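Local coordinates for Apc35852 (Geobacillus stearothermophilus, PDB 1U9C), which is of unknown function but belongs to the DJ-1/PfpI family, whose members include chaperones and cysteine proteases, at residues 6-15 and 90-101; 112-120 and 135-146. All blocks are in the same frame, centred on the assembly; numbering follows the deposited sequence.

Interaction 1. Residues 6-15 and 90-101; sequences KRVLMVVTNH and FDAIFLPGGHGT
The Phe-90 ring lies between two residues of strand 7-12. Leu-9 CB sits over one face, 3.9 Å from the ring centroid. The Arg-7 guanidinium lies over the opposite face, off-centre, with its plane 31° from that of the ring. This cation-pi contact brings Arg-7 NH2 to 3.4 Å from Phe-90 CE1. Arg-7 NH1 also bonds Gly-89 O, and NE pairs with Asp-44. Asp-91 turns its CG beside its own backbone N (chi1 -56°), and OD2 accepts from Arg-7 N at 2.9 Å through its anti lone pair. Arg-7 O takes Asp-91 N in return. A water joins Asp-91 OD1 to Lys-6 NZ, which also bonds Arg-223 O. Beyond this, the strands pair in parallel. Leu-9 N donates to Ala-92 O at 2.9 Å, and Leu-9 O accepts from Phe-94 N at 2.8 Å. On one face Leu-9 CD2 meets Ile-93 CD1; on the other, Met-10 CE touches Phe-94 CD2. Past the strands, Thr-13 OG1 accepts from His-15 N in an ST turn and also bonds Asp-104. Gly-98 N bonds the oxidised cysteine, CSD, at position 129. Strands 7-12 and 92-95 are neighbours in the central, mainly parallel sheet of the flavodoxin-like DJ-1/PfpI fold.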
loop_
_atom_site.group_PDB
_atom_site.type_symbol
_atom_site.label_atom_id
_atom_site.label_comp_id
_atom_site.label_asym_id
_atom_site.label_seq_id
_atom_site.Cartn_x
_atom_site.Cartn_y
_atom_site.Cartn_z
ATOM N N LYS A 6 -15.819 10.415 5.854
ATOM C CA LYS A 6 -15.249 9.397 4.971
ATOM C C LYS A 6 -14.508 8.357 5.806
ATOM O O LYS A 6 -13.978 8.634 6.896
ATOM C CB LYS A 6 -14.298 10.097 4.012
ATOM C CG LYS A 6 -14.945 11.104 3.055
ATOM C CD LYS A 6 -15.838 10.411 2.031
ATOM C CE LYS A 6 -16.495 11.396 1.038
ATOM N NZ LYS A 6 -17.522 10.763 0.232
ATOM N N ARG A 7 -14.437 7.170 5.247
ATOM C CA ARG A 7 -13.864 6.002 5.898
ATOM C C ARG A 7 -12.772 5.450 5.019
ATOM O O ARG A 7 -12.929 5.245 3.823
ATOM C CB ARG A 7 -14.899 4.920 6.145
ATOM C CG ARG A 7 -16.129 5.292 6.993
ATOM C CD ARG A 7 -17.004 4.115 7.357
ATOM N NE ARG A 7 -16.322 3.155 8.241
ATOM C CZ ARG A 7 -16.362 1.811 8.163
ATOM N NH1 ARG A 7 -17.006 1.142 7.210
ATOM N NH2 ARG A 7 -15.691 1.112 9.075
ATOM N N VAL A 8 -11.634 5.186 5.623
ATOM C CA VAL A 8 -10.434 4.676 4.949
ATOM C C VAL A 8 -10.044 3.333 5.559
ATOM O O VAL A 8 -9.909 3.214 6.770
ATOM C CB VAL A 8 -9.234 5.652 5.002
ATOM C CG1 VAL A 8 -8.052 5.102 4.298
ATOM C CG2 VAL A 8 -9.623 6.993 4.426
ATOM N N LEU A 9 -9.835 2.347 4.699
ATOM C CA LEU A 9 -9.323 1.034 5.106
ATOM C C LEU A 9 -7.821 1.009 4.823
ATOM O O LEU A 9 -7.411 1.214 3.684
ATOM C CB LEU A 9 -10.004 -0.070 4.297
ATOM C CG LEU A 9 -9.483 -1.484 4.530
ATOM C CD1 LEU A 9 -9.746 -1.946 5.947
ATOM C CD2 LEU A 9 -10.101 -2.421 3.501
ATOM N N MET A 10 -6.999 0.761 5.836
ATOM C CA MET A 10 -5.554 0.589 5.624
ATOM C C MET A 10 -5.163 -0.851 5.811
ATOM O O MET A 10 -5.669 -1.449 6.783
ATOM C CB MET A 10 -4.770 1.473 6.588
ATOM C CG MET A 10 -5.093 2.968 6.396
ATOM S SD MET A 10 -4.047 4.089 7.369
ATOM C CE MET A 10 -2.530 4.026 6.430
ATOM N N VAL A 11 -4.385 -1.419 4.895
ATOM C CA VAL A 11 -4.032 -2.837 5.001
ATOM C C VAL A 11 -2.532 -2.961 4.913
ATOM O O VAL A 11 -1.899 -2.495 3.978
ATOM C CB VAL A 11 -4.699 -3.667 3.893
ATOM C CG1 VAL A 11 -4.427 -5.149 4.135
ATOM C CG2 VAL A 11 -6.194 -3.445 3.814
ATOM N N VAL A 12 -1.942 -3.618 5.924
ATOM C CA VAL A 12 -0.511 -3.821 5.999
ATOM C C VAL A 12 -0.138 -5.318 6.066
ATOM O O VAL A 12 -0.913 -6.198 6.388
ATOM C CB VAL A 12 0.107 -3.056 7.202
ATOM C CG1 VAL A 12 -0.190 -1.587 7.071
ATOM C CG2 VAL A 12 -0.403 -3.611 8.556
ATOM N N THR A 13 1.146 -5.548 5.738
ATOM C CA THR A 13 1.762 -6.895 5.766
ATOM C C THR A 13 1.974 -7.393 7.180
ATOM O O THR A 13 2.038 -6.639 8.153
ATOM C CB THR A 13 3.106 -6.815 5.012
ATOM O OG1 THR A 13 3.687 -8.132 4.858
ATOM C CG2 THR A 13 4.149 -6.007 5.744
ATOM N N ASN A 14 2.072 -8.717 7.295
ATOM C CA ASN A 14 2.536 -9.382 8.484
ATOM C C ASN A 14 3.770 -10.261 8.211
ATOM O O ASN A 14 4.163 -11.022 9.094
ATOM C CB ASN A 14 1.476 -10.282 9.108
ATOM C CG ASN A 14 0.190 -9.562 9.390
ATOM O OD1 ASN A 14 -0.624 -9.424 8.508
ATOM N ND2 ASN A 14 -0.011 -9.088 10.643
ATOM N N HIS A 15 4.390 -10.109 7.050
ATOM C CA HIS A 15 5.441 -11.013 6.642
ATOM C C HIS A 15 6.804 -10.577 7.054
ATOM O O HIS A 15 7.179 -9.422 6.810
ATOM C CB HIS A 15 5.432 -11.185 5.137
ATOM C CG HIS A 15 6.247 -12.333 4.686
ATOM N ND1 HIS A 15 5.738 -13.599 4.625
ATOM C CD2 HIS A 15 7.563 -12.431 4.383
ATOM C CE1 HIS A 15 6.710 -14.445 4.293
ATOM N NE2 HIS A 15 7.829 -13.756 4.113
ATOM N N PHE A 90 -16.179 1.416 2.829
ATOM C CA PHE A 90 -15.041 2.332 2.833
ATOM C C PHE A 90 -14.966 3.122 1.552
ATOM O O PHE A 90 -15.174 2.576 0.489
ATOM C CB PHE A 90 -13.753 1.553 3.005
ATOM C CG PHE A 90 -13.664 0.875 4.314
ATOM C CD1 PHE A 90 -13.296 1.558 5.445
ATOM C CD2 PHE A 90 -13.998 -0.481 4.423
ATOM C CE1 PHE A 90 -13.305 0.949 6.673
ATOM C CE2 PHE A 90 -13.975 -1.115 5.651
ATOM C CZ PHE A 90 -13.618 -0.396 6.774
ATOM N N ASP A 91 -14.565 4.378 1.644
ATOM C CA ASP A 91 -14.395 5.278 0.515
ATOM C C ASP A 91 -13.066 5.114 -0.172
ATOM O O ASP A 91 -12.909 5.431 -1.326
ATOM C CB ASP A 91 -14.578 6.687 1.005
ATOM C CG ASP A 91 -15.883 6.852 1.670
ATOM O OD1 ASP A 91 -16.903 7.039 0.941
ATOM O OD2 ASP A 91 -16.058 6.844 2.908
ATOM N N ALA A 92 -12.063 4.607 0.557
ATOM C CA ALA A 92 -10.701 4.441 0.042
ATOM C C ALA A 92 -10.021 3.247 0.722
ATOM O O ALA A 92 -10.301 2.996 1.924
ATOM C CB ALA A 92 -9.821 5.685 0.215
ATOM N N ILE A 93 -9.097 2.614 0.015
ATOM C CA ILE A 93 -8.179 1.616 0.637
ATOM C C ILE A 93 -6.796 2.152 0.361
ATOM O O ILE A 93 -6.472 2.686 -0.712
ATOM C CB ILE A 93 -8.424 0.203 0.030
ATOM C CG1 ILE A 93 -7.542 -0.812 0.757
ATOM C CG2 ILE A 93 -8.184 0.134 -1.454
ATOM C CD1 ILE A 93 -7.880 -2.261 0.309
ATOM N N PHE A 94 -5.924 1.966 1.383
ATOM C CA PHE A 94 -4.538 2.403 1.339
ATOM C C PHE A 94 -3.609 1.257 1.728
ATOM O O PHE A 94 -3.772 0.710 2.806
ATOM C CB PHE A 94 -4.378 3.589 2.306
ATOM C CG PHE A 94 -3.107 4.368 2.098
ATOM C CD1 PHE A 94 -3.102 5.551 1.379
ATOM C CD2 PHE A 94 -1.871 3.892 2.557
ATOM C CE1 PHE A 94 -1.928 6.238 1.160
ATOM C CE2 PHE A 94 -0.714 4.597 2.316
ATOM C CZ PHE A 94 -0.776 5.772 1.612
ATOM N N LEU A 95 -2.656 0.960 0.865
ATOM C CA LEU A 95 -1.679 -0.130 1.063
ATOM C C LEU A 95 -0.289 0.390 1.253
ATOM O O LEU A 95 0.400 0.704 0.287
ATOM C CB LEU A 95 -1.698 -1.068 -0.173
ATOM C CG LEU A 95 -3.035 -1.694 -0.530
ATOM C CD1 LEU A 95 -2.871 -2.622 -1.738
ATOM C CD2 LEU A 95 -3.706 -2.317 0.540
ATOM N N PRO A 96 0.160 0.530 2.504
ATOM C CA PRO A 96 1.557 0.796 2.739
ATOM C C PRO A 96 2.405 -0.379 2.264
ATOM O O PRO A 96 1.952 -1.484 2.033
ATOM C CB PRO A 96 1.613 0.896 4.266
ATOM C CG PRO A 96 0.229 1.269 4.684
ATOM C CD PRO A 96 -0.589 0.423 3.749
ATOM N N GLY A 97 3.712 -0.109 2.207
ATOM C CA GLY A 97 4.723 -1.088 1.761
ATOM C C GLY A 97 5.568 -1.741 2.821
ATOM O O GLY A 97 5.105 -2.071 3.918
ATOM N N GLY A 98 6.838 -1.900 2.484
ATOM C CA GLY A 98 7.759 -2.813 3.110
ATOM C C GLY A 98 7.898 -4.037 2.204
ATOM O O GLY A 98 6.928 -4.493 1.631
ATOM N N HIS A 99 9.071 -4.677 2.245
ATOM C CA HIS A 99 9.260 -5.896 1.446
ATOM C C HIS A 99 8.374 -7.044 1.869
ATOM O O HIS A 99 8.144 -7.895 1.035
ATOM C CB HIS A 99 10.736 -6.353 1.455
ATOM C CG HIS A 99 11.636 -5.606 0.515
ATOM N ND1 HIS A 99 12.511 -4.654 0.961
ATOM C CD2 HIS A 99 11.838 -5.717 -0.821
ATOM C CE1 HIS A 99 13.188 -4.164 -0.073
ATOM N NE2 HIS A 99 12.826 -4.819 -1.162
ATOM N N GLY A 100 7.850 -7.036 3.103
ATOM C CA GLY A 100 6.928 -8.090 3.537
ATOM C C GLY A 100 5.776 -8.232 2.589
ATOM O O GLY A 100 5.323 -9.341 2.335
ATOM N N THR A 101 5.269 -7.124 2.037
ATOM C CA THR A 101 4.141 -7.185 1.157
ATOM C C THR A 101 4.347 -8.068 -0.067
ATOM O O THR A 101 3.399 -8.618 -0.596
ATOM C CB THR A 101 3.694 -5.774 0.660
ATOM O OG1 THR A 101 4.782 -5.173 -0.101
ATOM C CG2 THR A 101 3.330 -4.862 1.778
HETATM O O HOH W 1 -16.539 8.596 -1.278
HETATM O O HOH W 2 2.405 -3.077 4.393
#

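Interaction 2. Residues 112-120 and 135-146; sequences QYVLQQFAE and LVNATYKDGTPI
Lys-141 N donates to Glu-120 OE1 at 2.8 Å in a nearly straight bond (175°), from above the carboxylate plane. Glu-120 bends at chi2 (-80°) to bring OE1 back to the turn. The same oxygen lies at the edge of the Tyr-140 ring. One helical turn earlier, Gln-116 reaches across from the helix. Its CG is anti to the backbone N (chi1 175°) and the chain runs on extended. Gln-116 NE2 thus donates to Thr-139 O at 2.8 Å. Thr-139 O lies near the amide plane of Gln-116, but the donor stands well above the carbonyl plane. Gln-116 OE1 faces the Lys-141 chain, 3.6 Å from Lys-141 CE. Tyr-140 O is gripped by two donors from opposite faces of its plane: Thr-139 OG1 and Gly-143 N. The second bond closes a type I turn from Tyr-140 to Gly-143. A water bridges the two backbones, donating to Gln-112 O and accepting from Thr-139 N. Beside these polar links, apolar side chains meet. Ala-119 CB meets Tyr-140 CE1 at 3.7 Å and Ile-146 CG1 at 3.8 Å. Leu-115 CB rests near Ala-138 CB (4.1 Å) and Ile-146 CD1. Asp-142 OD1 braces the far end of the turn in an Asx turn, taking both Thr-144 N and Thr-144 OG1. The side-chain amides of Gln-112 and Asn-137 both donate to Pro-106 O, and Asn-137 also bonds Arg-180. The loop thus lines one side of helix 109-120, whose Leu-115 and Ala-119 also touch Ile-125 of strand 124-127, while Val-136 packs on helix 173-179.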
loop_
_atom_site.group_PDB
_atom_site.type_symbol
_atom_site.label_atom_id
_atom_site.label_comp_id
_atom_site.label_asym_id
_atom_site.label_seq_id
_atom_site.Cartn_x
_atom_site.Cartn_y
_atom_site.Cartn_z
ATOM N N GLN A 112 -7.251 -9.705 -2.897
ATOM C CA GLN A 112 -7.643 -9.610 -4.314
ATOM C C GLN A 112 -9.132 -9.325 -4.433
ATOM O O GLN A 112 -9.549 -8.490 -5.224
ATOM C CB GLN A 112 -7.305 -10.890 -5.060
ATOM C CG GLN A 112 -5.811 -11.108 -5.370
ATOM C CD GLN A 112 -5.565 -12.503 -5.890
ATOM O OE1 GLN A 112 -6.503 -13.232 -6.228
ATOM N NE2 GLN A 112 -4.307 -12.892 -5.888
ATOM N N TYR A 113 -9.914 -10.005 -3.621
ATOM C CA TYR A 113 -11.351 -9.814 -3.627
ATOM C C TYR A 113 -11.751 -8.408 -3.187
ATOM O O TYR A 113 -12.556 -7.742 -3.802
ATOM C CB TYR A 113 -11.989 -10.827 -2.686
ATOM C CG TYR A 113 -13.481 -10.679 -2.671
ATOM C CD1 TYR A 113 -14.266 -11.360 -3.589
ATOM C CD2 TYR A 113 -14.108 -9.891 -1.742
ATOM C CE1 TYR A 113 -15.647 -11.226 -3.585
ATOM C CE2 TYR A 113 -15.481 -9.726 -1.748
ATOM C CZ TYR A 113 -16.242 -10.412 -2.661
ATOM O OH TYR A 113 -17.622 -10.257 -2.640
ATOM N N VAL A 114 -11.150 -7.907 -2.115
ATOM C CA VAL A 114 -11.349 -6.553 -1.664
ATOM C C VAL A 114 -10.969 -5.549 -2.722
ATOM O O VAL A 114 -11.792 -4.654 -3.010
ATOM C CB VAL A 114 -10.595 -6.339 -0.331
ATOM C CG1 VAL A 114 -10.642 -4.897 0.033
ATOM C CG2 VAL A 114 -11.230 -7.161 0.779
ATOM N N LEU A 115 -9.806 -5.634 -3.350
ATOM C CA LEU A 115 -9.372 -4.651 -4.330
ATOM C C LEU A 115 -10.321 -4.720 -5.534
ATOM O O LEU A 115 -10.646 -3.676 -6.094
ATOM C CB LEU A 115 -7.944 -4.913 -4.764
ATOM C CG LEU A 115 -6.903 -4.525 -3.724
ATOM C CD1 LEU A 115 -5.593 -5.134 -4.037
ATOM C CD2 LEU A 115 -6.779 -3.008 -3.600
ATOM N N GLN A 116 -10.750 -5.907 -5.917
ATOM C CA GLN A 116 -11.720 -6.010 -7.025
ATOM C C GLN A 116 -12.976 -5.227 -6.742
ATOM O O GLN A 116 -13.493 -4.481 -7.627
ATOM C CB GLN A 116 -12.065 -7.470 -7.259
ATOM C CG GLN A 116 -13.182 -7.719 -8.322
ATOM C CD GLN A 116 -13.305 -9.145 -8.723
ATOM O OE1 GLN A 116 -14.328 -9.801 -8.479
ATOM N NE2 GLN A 116 -12.293 -9.640 -9.394
ATOM N N GLN A 117 -13.514 -5.358 -5.539
ATOM C CA GLN A 117 -14.731 -4.630 -5.228
ATOM C C GLN A 117 -14.523 -3.132 -5.185
ATOM O O GLN A 117 -15.371 -2.336 -5.665
ATOM C CB GLN A 117 -15.322 -5.122 -3.922
ATOM C CG GLN A 117 -15.774 -6.509 -4.011
ATOM C CD GLN A 117 -16.970 -6.681 -4.955
ATOM O OE1 GLN A 117 -17.955 -5.986 -4.785
ATOM N NE2 GLN A 117 -16.843 -7.527 -5.931
ATOM N N PHE A 118 -13.429 -2.677 -4.565
ATOM C CA PHE A 118 -13.120 -1.254 -4.608
ATOM C C PHE A 118 -13.061 -0.730 -6.033
ATOM O O PHE A 118 -13.590 0.349 -6.328
ATOM C CB PHE A 118 -11.807 -0.916 -3.862
ATOM C CG PHE A 118 -11.991 -0.708 -2.359
ATOM C CD1 PHE A 118 -12.174 -1.797 -1.538
ATOM C CD2 PHE A 118 -11.898 0.505 -1.799
ATOM C CE1 PHE A 118 -12.266 -1.625 -0.148
ATOM C CE2 PHE A 118 -12.032 0.683 -0.405
ATOM C CZ PHE A 118 -12.186 -0.407 0.387
ATOM N N ALA A 119 -12.410 -1.470 -6.919
ATOM C CA ALA A 119 -12.255 -1.081 -8.332
ATOM C C ALA A 119 -13.636 -1.060 -9.022
ATOM O O ALA A 119 -14.058 -0.047 -9.634
ATOM C CB ALA A 119 -11.279 -1.996 -9.033
ATOM N N GLU A 120 -14.373 -2.138 -8.823
ATOM C CA GLU A 120 -15.716 -2.246 -9.412
ATOM C C GLU A 120 -16.600 -1.117 -8.978
ATOM O O GLU A 120 -17.518 -0.729 -9.721
ATOM C CB GLU A 120 -16.412 -3.522 -8.918
ATOM C CG GLU A 120 -15.866 -4.812 -9.480
ATOM C CD GLU A 120 -16.369 -5.089 -10.851
ATOM O OE1 GLU A 120 -15.487 -5.474 -11.680
ATOM O OE2 GLU A 120 -17.629 -4.971 -11.059
ATOM N N LEU A 135 -1.748 -5.227 -6.006
ATOM C CA LEU A 135 -2.467 -5.048 -7.283
ATOM C C LEU A 135 -2.041 -6.021 -8.380
ATOM O O LEU A 135 -2.708 -6.095 -9.434
ATOM C CB LEU A 135 -2.229 -3.643 -7.798
ATOM C CG LEU A 135 -2.938 -2.550 -7.024
ATOM C CD1 LEU A 135 -2.269 -1.193 -7.247
ATOM C CD2 LEU A 135 -4.429 -2.527 -7.486
ATOM N N VAL A 136 -0.938 -6.751 -8.198
ATOM C CA VAL A 136 -0.324 -7.442 -9.347
ATOM C C VAL A 136 -1.269 -8.477 -9.973
ATOM O O VAL A 136 -1.295 -8.626 -11.211
ATOM C CB VAL A 136 1.060 -8.037 -8.941
ATOM C CG1 VAL A 136 1.507 -9.145 -9.861
ATOM C CG2 VAL A 136 2.066 -6.880 -8.912
ATOM N N ASN A 137 -2.035 -9.185 -9.142
ATOM C CA ASN A 137 -2.964 -10.232 -9.571
ATOM C C ASN A 137 -4.429 -9.912 -9.211
ATOM O O ASN A 137 -5.268 -10.821 -9.180
ATOM C CB ASN A 137 -2.556 -11.556 -8.949
ATOM C CG ASN A 137 -1.122 -11.933 -9.281
ATOM O OD1 ASN A 137 -0.728 -11.912 -10.448
ATOM N ND2 ASN A 137 -0.356 -12.382 -8.283
ATOM N N ALA A 138 -4.729 -8.623 -9.039
ATOM C CA ALA A 138 -6.085 -8.130 -8.755
ATOM C C ALA A 138 -6.752 -7.665 -10.062
ATOM O O ALA A 138 -6.079 -7.146 -10.958
ATOM C CB ALA A 138 -6.068 -6.989 -7.781
ATOM N N THR A 139 -8.044 -7.940 -10.184
ATOM C CA THR A 139 -8.757 -7.741 -11.460
ATOM C C THR A 139 -10.150 -7.272 -11.197
ATOM O O THR A 139 -10.693 -7.417 -10.114
ATOM C CB THR A 139 -8.876 -9.045 -12.296
ATOM O OG1 THR A 139 -9.691 -9.997 -11.597
ATOM C CG2 THR A 139 -7.531 -9.788 -12.538
ATOM N N TYR A 140 -10.754 -6.695 -12.238
ATOM C CA TYR A 140 -12.197 -6.462 -12.267
ATOM C C TYR A 140 -12.872 -7.825 -12.373
ATOM O O TYR A 140 -12.219 -8.835 -12.636
ATOM C CB TYR A 140 -12.588 -5.595 -13.479
ATOM C CG TYR A 140 -12.173 -4.165 -13.325
ATOM C CD1 TYR A 140 -12.984 -3.290 -12.650
ATOM C CD2 TYR A 140 -10.965 -3.691 -13.846
ATOM C CE1 TYR A 140 -12.604 -1.962 -12.460
ATOM C CE2 TYR A 140 -10.579 -2.379 -13.671
ATOM C CZ TYR A 140 -11.390 -1.526 -12.975
ATOM O OH TYR A 140 -11.022 -0.230 -12.828
ATOM N N LYS A 141 -14.183 -7.866 -12.154
ATOM C CA LYS A 141 -14.947 -9.130 -12.237
ATOM C C LYS A 141 -14.723 -9.866 -13.547
ATOM O O LYS A 141 -14.675 -11.108 -13.578
ATOM C CB LYS A 141 -16.448 -8.862 -12.103
ATOM C CG LYS A 141 -17.033 -9.096 -10.706
ATOM C CD LYS A 141 -17.800 -10.444 -10.631
ATOM C CE LYS A 141 -16.866 -11.586 -10.229
ATOM N NZ LYS A 141 -17.566 -12.739 -9.577
ATOM N N ASP A 142 -14.569 -9.099 -14.619
ATOM C CA ASP A 142 -14.393 -9.675 -15.955
ATOM C C ASP A 142 -12.956 -10.159 -16.262
ATOM O O ASP A 142 -12.683 -10.608 -17.374
ATOM C CB ASP A 142 -14.907 -8.701 -17.026
ATOM C CG ASP A 142 -13.989 -7.503 -17.265
ATOM O OD1 ASP A 142 -12.985 -7.327 -16.549
ATOM O OD2 ASP A 142 -14.222 -6.656 -18.155
ATOM N N GLY A 143 -12.047 -10.032 -15.287
ATOM C CA GLY A 143 -10.682 -10.562 -15.406
ATOM C C GLY A 143 -9.623 -9.559 -15.843
ATOM O O GLY A 143 -8.420 -9.872 -15.833
ATOM N N THR A 144 -10.049 -8.364 -16.226
ATOM C CA THR A 144 -9.130 -7.305 -16.648
ATOM C C THR A 144 -8.281 -6.848 -15.456
ATOM O O THR A 144 -8.848 -6.487 -14.431
ATOM C CB THR A 144 -9.934 -6.091 -17.153
ATOM O OG1 THR A 144 -10.721 -6.428 -18.302
ATOM C CG2 THR A 144 -9.009 -4.945 -17.615
ATOM N N PRO A 145 -6.959 -6.817 -15.587
ATOM C CA PRO A 145 -6.154 -6.305 -14.475
ATOM C C PRO A 145 -6.543 -4.883 -14.108
ATOM O O PRO A 145 -6.740 -4.027 -14.996
ATOM C CB PRO A 145 -4.732 -6.320 -15.027
ATOM C CG PRO A 145 -4.733 -7.412 -15.947
ATOM C CD PRO A 145 -6.089 -7.254 -16.689
ATOM N N ILE A 146 -6.678 -4.628 -12.809
ATOM C CA ILE A 146 -6.993 -3.281 -12.343
ATOM C C ILE A 146 -6.005 -2.227 -12.875
ATOM O O ILE A 146 -6.430 -1.117 -13.207
ATOM C CB ILE A 146 -7.090 -3.228 -10.797
ATOM C CG1 ILE A 146 -8.307 -4.043 -10.308
ATOM C CG2 ILE A 146 -7.148 -1.788 -10.343
ATOM C CD1 ILE A 146 -8.301 -4.401 -8.867
HETATM O O HOH W 3 -8.974 -9.371 -7.978
HETATM O O HOH W 4 -15.754 -6.139 -14.980
#

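From the N terminus, strand 7-12 comes first. Helix 28-40 and strand 44-49 follow before the chain returns at 90-101, so interaction 1 closes a loop of 74 residues. Helix 109-120 and strand 124-127 lie further along. Interaction 2 then closes a much shorter loop of 14 residues, from the helix to the segment 135-146. The two are in series, neither nested nor crossed. Their centres are about 15 Å apart, yet they touch. Phe-118 and Val-114 of the helix pack on Ile-93, and Phe-118 also meets Phe-90. Interaction 1 joins neighbouring strands inside the central sheet. Interaction 2 fastens an outer loop to a helix that packs on that sheet.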